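Local coordinates for protein delta (PDB 3ZH9) that probably acts as the wrench that opens the ring-shaped beta sliding clamp so that the bacterial clamp loader can place it on primed DNA, at residues 35-40 against 74-78; 52-56 against 82-86; 66-70 against 110-115. One frame throughout, in Å; residues are numbered along the deposited sequence.

Contact 1. Residues 35-40 against 74-78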
# COMPACT_ATOMS: atom_id res chain seq x y z
N ILE A 35 -18.02 1.69 0.41
CA ILE A 35 -19.20 1.07 1.00
C ILE A 35 -19.94 2.11 1.83
O ILE A 35 -21.15 2.15 1.82
CB ILE A 35 -18.86 -0.14 1.87
CG1 ILE A 35 -18.42 -1.33 1.00
CG2 ILE A 35 -20.07 -0.53 2.73
CD1 ILE A 35 -17.75 -2.46 1.79
N ARG A 36 -19.17 2.96 2.51
CA ARG A 36 -19.72 4.05 3.31
C ARG A 36 -20.50 5.04 2.44
O ARG A 36 -21.63 5.39 2.76
CB ARG A 36 -18.58 4.77 4.03
CG ARG A 36 -19.02 5.91 4.94
CD ARG A 36 -17.79 6.65 5.47
NE ARG A 36 -16.73 5.72 5.85
CZ ARG A 36 -15.53 6.09 6.30
NH1 ARG A 36 -15.24 7.37 6.44
NH2 ARG A 36 -14.63 5.17 6.62
N GLN A 37 -19.88 5.48 1.35
CA GLN A 37 -20.54 6.36 0.38
C GLN A 37 -21.82 5.74 -0.14
O GLN A 37 -22.75 6.44 -0.53
CB GLN A 37 -19.60 6.66 -0.80
CG GLN A 37 -18.48 7.62 -0.45
CD GLN A 37 -17.38 7.70 -1.51
OE1 GLN A 37 -17.44 7.04 -2.55
NE2 GLN A 37 -16.37 8.52 -1.24
N THR A 38 -21.86 4.41 -0.18
CA THR A 38 -23.05 3.72 -0.64
C THR A 38 -24.18 3.66 0.41
O THR A 38 -25.34 3.86 0.08
CB THR A 38 -22.73 2.29 -1.15
OG1 THR A 38 -21.68 2.35 -2.13
CG2 THR A 38 -23.94 1.68 -1.80
N VAL A 39 -23.86 3.38 1.67
CA VAL A 39 -24.93 3.14 2.65
C VAL A 39 -25.22 4.31 3.59
O VAL A 39 -26.35 4.47 4.05
CB VAL A 39 -24.71 1.84 3.48
CG1 VAL A 39 -24.02 0.78 2.66
CG2 VAL A 39 -23.89 2.13 4.70
N VAL A 40 -24.22 5.12 3.88
CA VAL A 40 -24.36 6.19 4.87
C VAL A 40 -24.71 7.54 4.26
O VAL A 40 -24.18 7.91 3.21
CB VAL A 40 -23.08 6.34 5.73
CG1 VAL A 40 -23.27 7.41 6.78
CG2 VAL A 40 -22.72 5.03 6.39
N GLU A 74 -32.18 4.02 5.74
CA GLU A 74 -32.56 2.70 5.25
C GLU A 74 -31.61 1.65 5.78
O GLU A 74 -31.99 0.51 6.03
CB GLU A 74 -32.58 2.67 3.72
N ARG A 75 -30.35 2.03 5.96
CA ARG A 75 -29.33 1.07 6.35
C ARG A 75 -28.37 1.66 7.37
O ARG A 75 -28.19 2.87 7.46
CB ARG A 75 -28.52 0.58 5.14
CG ARG A 75 -29.17 -0.55 4.35
CD ARG A 75 -28.09 -1.47 3.83
NE ARG A 75 -28.53 -2.35 2.74
CZ ARG A 75 -28.62 -1.97 1.47
NH1 ARG A 75 -28.34 -0.71 1.12
NH2 ARG A 75 -29.02 -2.83 0.55
N ARG A 76 -27.72 0.76 8.09
CA ARG A 76 -26.73 1.08 9.10
C ARG A 76 -25.42 0.46 8.62
O ARG A 76 -25.43 -0.54 7.90
CB ARG A 76 -27.23 0.47 10.41
CG ARG A 76 -26.24 0.29 11.50
CD ARG A 76 -26.92 -0.39 12.69
NE ARG A 76 -27.95 0.45 13.31
CZ ARG A 76 -27.74 1.69 13.75
NH1 ARG A 76 -26.55 2.25 13.63
NH2 ARG A 76 -28.73 2.38 14.30
N LEU A 77 -24.29 1.07 8.96
CA LEU A 77 -22.98 0.53 8.62
C LEU A 77 -22.17 0.27 9.88
O LEU A 77 -21.98 1.16 10.70
CB LEU A 77 -22.20 1.48 7.70
CG LEU A 77 -20.79 1.05 7.26
CD1 LEU A 77 -20.80 -0.33 6.59
CD2 LEU A 77 -20.21 2.09 6.31
N VAL A 78 -21.69 -0.95 10.05
CA VAL A 78 -20.92 -1.30 11.23
C VAL A 78 -19.59 -1.87 10.79
O VAL A 78 -19.54 -2.89 10.09
CB VAL A 78 -21.64 -2.32 12.14
CG1 VAL A 78 -20.68 -2.83 13.22
CG2 VAL A 78 -22.91 -1.72 12.77

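Contact 2. Residues 52-56 against 82-86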
# COMPACT_ATOMS: atom_id res chain seq x y z
N PHE A 52 -15.47 -0.07 15.11
CA PHE A 52 -14.84 -0.68 16.27
C PHE A 52 -13.46 -1.22 15.91
O PHE A 52 -13.20 -1.56 14.76
CB PHE A 52 -15.72 -1.81 16.82
CG PHE A 52 -17.10 -1.35 17.24
CD1 PHE A 52 -18.13 -1.23 16.30
CD2 PHE A 52 -17.37 -1.03 18.57
CE1 PHE A 52 -19.39 -0.81 16.68
CE2 PHE A 52 -18.63 -0.61 18.95
CZ PHE A 52 -19.65 -0.50 18.01
N ASP A 53 -12.58 -1.30 16.90
CA ASP A 53 -11.26 -1.91 16.73
C ASP A 53 -11.12 -3.03 17.77
O ASP A 53 -11.05 -2.76 18.97
CB ASP A 53 -10.16 -0.85 16.89
CG ASP A 53 -8.76 -1.38 16.60
OD1 ASP A 53 -8.54 -2.61 16.67
OD2 ASP A 53 -7.88 -0.55 16.31
N LEU A 54 -11.08 -4.27 17.32
CA LEU A 54 -11.08 -5.40 18.24
C LEU A 54 -9.78 -5.52 19.05
O LEU A 54 -9.67 -6.38 19.92
CB LEU A 54 -11.39 -6.70 17.50
CG LEU A 54 -12.78 -6.74 16.87
CD1 LEU A 54 -13.05 -8.11 16.24
CD2 LEU A 54 -13.85 -6.38 17.92
N GLU A 55 -8.81 -4.66 18.76
CA GLU A 55 -7.62 -4.58 19.60
C GLU A 55 -7.98 -4.03 20.97
O GLU A 55 -7.30 -4.31 21.96
CB GLU A 55 -6.57 -3.66 18.96
CG GLU A 55 -6.08 -4.11 17.60
CD GLU A 55 -5.07 -5.25 17.67
OE1 GLU A 55 -4.98 -5.92 18.72
OE2 GLU A 55 -4.38 -5.48 16.65
N GLU A 56 -8.96 -3.13 21.00
CA GLU A 56 -9.38 -2.45 22.22
C GLU A 56 -10.87 -2.43 22.56
O GLU A 56 -11.24 -2.04 23.66
CB GLU A 56 -8.90 -1.01 22.16
CG GLU A 56 -9.60 -0.22 21.09
CD GLU A 56 -8.95 1.10 20.86
OE1 GLU A 56 -7.86 1.32 21.40
OE2 GLU A 56 -9.52 1.93 20.13
N ASN A 82 -9.63 -5.53 12.74
CA ASN A 82 -8.63 -6.35 13.43
C ASN A 82 -9.12 -7.59 14.18
O ASN A 82 -8.87 -7.73 15.37
CB ASN A 82 -7.79 -5.50 14.38
CG ASN A 82 -7.13 -4.32 13.69
OD1 ASN A 82 -7.03 -3.24 14.27
ND2 ASN A 82 -6.70 -4.52 12.45
N PRO A 83 -9.83 -8.49 13.48
CA PRO A 83 -10.18 -9.79 14.06
C PRO A 83 -8.97 -10.73 14.05
O PRO A 83 -8.95 -11.68 13.27
CB PRO A 83 -11.29 -10.30 13.13
CG PRO A 83 -11.02 -9.64 11.83
CD PRO A 83 -10.45 -8.29 12.16
N TYR A 84 -8.00 -10.45 14.91
CA TYR A 84 -6.75 -11.21 14.97
C TYR A 84 -6.98 -12.69 15.26
O TYR A 84 -6.16 -13.53 14.90
CB TYR A 84 -5.79 -10.62 16.02
CG TYR A 84 -6.45 -10.29 17.34
CD1 TYR A 84 -6.62 -11.26 18.33
CD2 TYR A 84 -6.93 -9.00 17.60
CE1 TYR A 84 -7.25 -10.96 19.54
CE2 TYR A 84 -7.56 -8.69 18.80
CZ TYR A 84 -7.71 -9.67 19.76
OH TYR A 84 -8.32 -9.34 20.95
N PHE A 85 -8.09 -12.99 15.90
CA PHE A 85 -8.44 -14.37 16.21
C PHE A 85 -8.80 -15.17 14.94
O PHE A 85 -9.05 -16.36 15.02
CB PHE A 85 -9.59 -14.41 17.21
CG PHE A 85 -10.70 -13.44 16.89
CD1 PHE A 85 -11.64 -13.74 15.91
CD2 PHE A 85 -10.79 -12.23 17.55
CE1 PHE A 85 -12.64 -12.84 15.61
CE2 PHE A 85 -11.79 -11.33 17.25
CZ PHE A 85 -12.72 -11.64 16.28
N LEU A 86 -8.84 -14.49 13.79
CA LEU A 86 -9.01 -15.17 12.51
C LEU A 86 -7.69 -15.73 11.98
O LEU A 86 -7.67 -16.57 11.07
CB LEU A 86 -9.65 -14.24 11.47
CG LEU A 86 -11.12 -13.89 11.72
CD1 LEU A 86 -11.66 -12.96 10.64
CD2 LEU A 86 -11.94 -15.16 11.82

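Contact 3. Residues 66-70 against 110-115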
# COMPACT_ATOMS: atom_id res chain seq x y z
N ALA A 66 -25.05 -3.69 15.41
CA ALA A 66 -25.46 -4.26 14.13
C ALA A 66 -26.92 -4.66 14.21
O ALA A 66 -27.65 -4.62 13.21
CB ALA A 66 -24.61 -5.45 13.80
N GLU A 67 -27.37 -5.00 15.41
CA GLU A 67 -28.74 -5.45 15.58
C GLU A 67 -29.72 -4.33 15.90
O GLU A 67 -30.88 -4.57 16.19
CB GLU A 67 -28.80 -6.62 16.55
CG GLU A 67 -28.77 -7.95 15.80
CD GLU A 67 -28.18 -9.09 16.60
OE1 GLU A 67 -27.86 -8.88 17.79
OE2 GLU A 67 -28.04 -10.20 16.02
N THR A 68 -29.25 -3.09 15.81
CA THR A 68 -30.10 -1.92 16.00
C THR A 68 -30.64 -1.46 14.65
O THR A 68 -29.90 -1.43 13.66
CB THR A 68 -29.29 -0.76 16.60
OG1 THR A 68 -28.73 -1.17 17.85
CG2 THR A 68 -30.17 0.46 16.82
N PHE A 69 -31.92 -1.12 14.60
CA PHE A 69 -32.50 -0.53 13.39
C PHE A 69 -31.73 0.73 13.01
O PHE A 69 -31.25 1.46 13.88
CB PHE A 69 -33.97 -0.15 13.60
CG PHE A 69 -34.87 -1.33 13.85
CD1 PHE A 69 -34.53 -2.59 13.41
CD2 PHE A 69 -36.07 -1.16 14.54
CE1 PHE A 69 -35.36 -3.68 13.65
CE2 PHE A 69 -36.90 -2.24 14.78
CZ PHE A 69 -36.54 -3.50 14.33
N PRO A 70 -31.63 1.01 11.71
CA PRO A 70 -31.08 2.31 11.32
C PRO A 70 -31.97 3.42 11.85
O PRO A 70 -33.18 3.25 12.11
CB PRO A 70 -31.14 2.28 9.78
CG PRO A 70 -31.32 0.84 9.42
CD PRO A 70 -32.08 0.22 10.55
N ALA A 110 -28.40 -8.88 10.53
CA ALA A 110 -29.55 -7.98 10.48
C ALA A 110 -29.67 -7.42 9.07
O ALA A 110 -28.71 -6.89 8.53
CB ALA A 110 -29.40 -6.85 11.49
N PRO A 111 -30.87 -7.53 8.47
CA PRO A 111 -31.00 -7.21 7.05
C PRO A 111 -30.79 -5.72 6.76
O PRO A 111 -30.46 -5.32 5.63
CB PRO A 111 -32.43 -7.63 6.73
CG PRO A 111 -33.17 -7.51 8.05
CD PRO A 111 -32.16 -7.89 9.10
N TYR A 112 -30.94 -4.91 7.80
CA TYR A 112 -30.85 -3.46 7.66
C TYR A 112 -29.44 -2.93 7.97
O TYR A 112 -29.18 -1.73 7.91
CB TYR A 112 -31.85 -2.82 8.61
CG TYR A 112 -31.91 -3.51 9.97
CD1 TYR A 112 -30.94 -3.28 10.94
CD2 TYR A 112 -32.94 -4.41 10.26
CE1 TYR A 112 -31.02 -3.92 12.18
CE2 TYR A 112 -33.02 -5.06 11.48
CZ TYR A 112 -32.06 -4.81 12.45
OH TYR A 112 -32.16 -5.46 13.66
N THR A 113 -28.54 -3.85 8.29
CA THR A 113 -27.16 -3.51 8.63
C THR A 113 -26.20 -4.05 7.57
O THR A 113 -26.36 -5.18 7.08
CB THR A 113 -26.77 -4.11 10.01
OG1 THR A 113 -27.46 -3.42 11.04
CG2 THR A 113 -25.26 -4.01 10.25
N VAL A 114 -25.23 -3.24 7.19
CA VAL A 114 -24.06 -3.74 6.47
C VAL A 114 -22.89 -3.86 7.45
O VAL A 114 -22.41 -2.86 8.01
CB VAL A 114 -23.67 -2.82 5.28
CG1 VAL A 114 -22.42 -3.37 4.56
CG2 VAL A 114 -24.88 -2.67 4.33
N PHE A 115 -22.46 -5.10 7.68
CA PHE A 115 -21.43 -5.43 8.66
C PHE A 115 -20.13 -5.77 7.93
O PHE A 115 -20.07 -6.74 7.15
CB PHE A 115 -21.91 -6.65 9.46
CG PHE A 115 -21.08 -6.96 10.68
CD1 PHE A 115 -19.96 -7.78 10.59
CD2 PHE A 115 -21.45 -6.45 11.93
CE1 PHE A 115 -19.20 -8.08 11.72
CE2 PHE A 115 -20.70 -6.75 13.06
CZ PHE A 115 -19.57 -7.57 12.95

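Contact 1. Residues 35-40 against 74-78
The side chain of L77 is a forked bump that fills a hollow formed by I35, R36 and V39 in the last turn of helix 25-39 and by V40 just after it. Extended with CG anti to its backbone N (chi1 180°), it stands straight out from the strand and divides into two prongs. CD1 of L77 reaches CG2 of I35 at 3.9 Å, while CD2 of L77 presses on the helix backbone itself, 3.6 Å from CA of R36. Lower down, the two valines close on the stem: CB of L77 is 3.5 Å from CG2 of V39 and 3.8 Å from CG2 of V40. This is helix-on-sheet packing in a parallel three-layer domain of the P-loop NTPase clan, residues 35-39 running nearly antiparallel to residues 76-78 (158°), their axes 8.9 Å apart at the closest. With both prongs removed, as by an alanine here, I35 and R36 would probably face a gap, only the stem still meeting the valines. Strand 113-119 extends the apolar floor, V116 touching L77 and V114 touching V39. R76, the residue before L77, faces away from this helix and gives its guanidinium to the carbonyls of T68, F69 and F47.

Contact 2. Residues 52-56 against 82-86
An Asx turn at the exit of edge strand 49-53 sets L54 against the loop that begins at N82. In it, OD1 of D53 accepts the backbone N-H of E55 at 2.9 Å, in a fairly straight bond (161°) that arrives from above the carboxylate plane. The turn directs the side chain of L54 toward the other segment. CB of L54 rests 3.5 Å from the carbonyl O of N82, and CD1 of L54 meets the edge of the F85 ring, 3.5 Å from CZ of F85, with P83 alongside. CA of P83 lies over one face of F85, off toward its rim, while CD2 of F85 stands over a face of the Y84 ring. Y84 turns an edge to the backbone of L54, with CE2 of Y84 3.3 Å from O of L54, an oxygen whose hydrogen bond comes from H97. The phenol hydroxyl is bonded to the carbonyl of I95. E55 bends back at its second torsion (chi2 -78°), which brings its OE1 to 3.8 Å from CE2 of Y84, the carboxylate tilted only 25° from the ring plane. L54 reaches L59 of helix 59-66, P83 packs on L117 and A119 of strand 113-119, and F85 leans on L130 of helix 129-137; the contact lies at the C-terminal rim of the parallel sheet, since its segments come at the ends of strands 49-53 and 76-81.

Contact 3. Residues 66-70 against 110-115
Y112 and T113 meet the chain leaving helix 59-66 first through hydrogen bonds, to the carbonyls of A66, which ends the helix, and E67, just past it. OG1 of T113 donates to the O of A66 at 2.5 Å, very short and so of doubtful exact length. The hydroxyl of Y112 gives its proton to the O of E67 at 3.0 Å, coming from well above the carbonyl plane (66°). Aromatic contact follows: F69 turns its edge to a face of Y112 in an offset edge-to-face pair, planes at 85° and centroids 5.0 Å apart. CA of F69 adds a CH-pi contact over the same ring, 4.3 Å from its centroid. With CG of Y112 between its backbone N and carbonyl carbon (chi1 41°), the ring swings toward the loop at 66-70, and CB of A110 lies over the rim of its opposite face. Apolar packing puts CD of P70 3.6 Å from CB of Y112 and CB of A66 3.8 Å from CD2 of F115. A type I turn from A110 to T113 presents Y112 just before strand 113-119 starts. Such junctions belong to the beta-alpha-beta crossovers of a parallel sheet, here where helix 59-66 leads to strand 76-81.

Overall arrangement
All three contacts gather on one parallel sheet, yet each meets it at a different place. Contact 1 is the most buried, with none of its touching residues exposed, an apolar helix laid on one face of strand 76-81. Contacts 2 and 3 lie at opposite ends of the strands, include exposed residues, and rely more on turns, carbonyls and aromatic edges; contact 3 has clear hydrogen bonds between its segments, whereas the clear side-chain bond of contact 2 stays inside its turn. Contacts 1 and 3 touch, their centres about 10 Å apart, chiefly through R76, and also where L77 and R75 pack on V114. Contact 2 meets contact 1 where F52 packs on V78, but does not touch contact 3.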